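Glucosidase (Croceicoccus marinus, PDB 5Z3K) probably hydrolyses O-glycosidic bonds as a beta-glucosidase of glycoside hydrolase family 39. Local coordinates at residues Ile109-Ile113 against Pro114-Gln118. Numbering follows the deposited sequence.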
loop_
_atom_site.group_PDB
_atom_site.type_symbol
_atom_site.label_atom_id
_atom_site.label_comp_id
_atom_site.label_asym_id
_atom_site.label_seq_id
_atom_site.Cartn_x
_atom_site.Cartn_y
_atom_site.Cartn_z
ATOM N N ILE A 109 10.134 12.221 0.152
ATOM C CA ILE A 109 11.223 13.140 0.487
ATOM C C ILE A 109 11.459 13.061 1.994
ATOM O O ILE A 109 10.643 13.549 2.782
ATOM C CB ILE A 109 10.875 14.574 0.058
ATOM C CG1 ILE A 109 10.594 14.618 -1.454
ATOM C CG2 ILE A 109 11.987 15.562 0.464
ATOM C CD1 ILE A 109 9.950 15.891 -1.941
ATOM N N ALA A 110 12.582 12.468 2.402
ATOM C CA ALA A 110 12.868 12.286 3.823
ATOM C C ALA A 110 14.367 12.181 4.047
ATOM O O ALA A 110 15.122 11.797 3.148
ATOM C CB ALA A 110 12.178 11.035 4.381
ATOM N N SER A 111 14.790 12.500 5.275
ATOM C CA SER A 111 16.191 12.357 5.645
ATOM C C SER A 111 16.523 10.882 5.875
ATOM O O SER A 111 15.686 9.988 5.696
ATOM C CB SER A 111 16.509 13.183 6.897
ATOM O OG SER A 111 15.964 12.564 8.055
ATOM N N GLU A 112 17.769 10.624 6.283
ATOM C CA GLU A 112 18.248 9.264 6.533
ATOM C C GLU A 112 17.811 8.782 7.921
ATOM O O GLU A 112 18.613 8.520 8.820
ATOM C CB GLU A 112 19.763 9.203 6.365
ATOM C CG GLU A 112 20.341 7.810 6.439
ATOM C CD GLU A 112 19.536 6.802 5.632
ATOM O OE1 GLU A 112 19.014 5.843 6.229
ATOM O OE2 GLU A 112 19.433 6.982 4.401
ATOM N N ILE A 113 16.499 8.684 8.084
ATOM C CA ILE A 113 15.909 8.090 9.291
ATOM C C ILE A 113 16.271 6.610 9.347
ATOM O O ILE A 113 16.031 5.887 8.363
ATOM C CB ILE A 113 14.388 8.273 9.280
ATOM C CG1 ILE A 113 14.024 9.762 9.297
ATOM C CG2 ILE A 113 13.744 7.486 10.423
ATOM C CD1 ILE A 113 12.674 10.086 8.646
ATOM N N PRO A 114 16.778 6.087 10.488
ATOM C CA PRO A 114 16.911 6.781 11.779
ATOM C C PRO A 114 18.269 7.409 12.080
ATOM O O PRO A 114 18.418 7.994 13.146
ATOM C CB PRO A 114 16.657 5.656 12.784
ATOM C CG PRO A 114 17.309 4.477 12.131
ATOM C CD PRO A 114 17.066 4.650 10.631
ATOM N N ALA A 115 19.252 7.274 11.193
ATOM C CA ALA A 115 20.573 7.803 11.523
ATOM C C ALA A 115 20.514 9.307 11.750
ATOM O O ALA A 115 21.160 9.832 12.666
ATOM C CB ALA A 115 21.574 7.452 10.423
ATOM N N ASN A 116 19.706 10.011 10.962
ATOM C CA ASN A 116 19.601 11.461 11.070
ATOM C C ASN A 116 18.171 11.905 10.813
ATOM O O ASN A 116 17.596 11.564 9.773
ATOM C CB ASN A 116 20.519 12.169 10.075
ATOM C CG ASN A 116 20.250 13.653 10.028
ATOM O OD1 ASN A 116 20.273 14.308 11.057
ATOM N ND2 ASN A 116 19.951 14.179 8.846
ATOM N N LYS A 117 17.610 12.689 11.742
ATOM C CA LYS A 117 16.279 13.254 11.552
ATOM C C LYS A 117 16.267 14.771 11.691
ATOM O O LYS A 117 15.199 15.365 11.911
ATOM C CB LYS A 117 15.261 12.629 12.509
ATOM C CG LYS A 117 15.675 12.590 13.952
ATOM C CD LYS A 117 16.245 11.222 14.292
ATOM C CE LYS A 117 16.342 11.015 15.792
ATOM N NZ LYS A 117 17.107 9.762 16.054
ATOM N N GLN A 118 17.420 15.417 11.531
ATOM C CA GLN A 118 17.484 16.859 11.722
ATOM C C GLN A 118 16.742 17.582 10.600
ATOM O O GLN A 118 16.685 17.098 9.467
ATOM C CB GLN A 118 18.938 17.331 11.765
ATOM C CG GLN A 118 19.732 16.794 12.940
ATOM C CD GLN A 118 21.177 17.241 12.896
ATOM O OE1 GLN A 118 21.485 18.329 12.410
ATOM N NE2 GLN A 118 22.075 16.398 13.389
HETATM O O HOH W 1 19.789 5.172 8.715
#
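A chain reversal closed by Ser111 and Asn116 begins the loop that leaves barrel strand 104-109 on the way to helix 123-138. The hydroxyl of Ser111 donates to the backbone carbonyl of Asn116, OG to O 2.6 Å, approaching 24° out of the carbonyl plane. A chi1 of 74° swings OG in over the Ser111 backbone, toward the returning chain, where it also lies 3.6 Å from Lys117 CA. A second bond runs the other way: Asn116 N reaches Glu112 O at 2.8 Å, nearly straight at its hydrogen (164°) but from above the carbonyl plane. Within the loop that both bonds close, the chain reverses through a cis peptide before Pro114, whose CB rests 4.2 Å from Ile113 CG2. An alanine in place of Ser111 would probably leave the Asn116 carbonyl without this hydroxyl donor and the turn less firmly closed. Beyond the turn, Asn116 OD1 accepts from Gln118 N (3.1 Å) in an Asx turn, while its ND2 is held by Asp64 and Thr65. Glu112 OE1 is hydrogen-bonded to His311 ND1 and also accepts from a water 2.7 Å away, which in turn accepts from Ala115 N. Glu112 is itself the centre of an inverse gamma turn, followed directly by the cis-proline reversal, in a beta-alpha loop at the C-terminal end of a TIM-barrel strand.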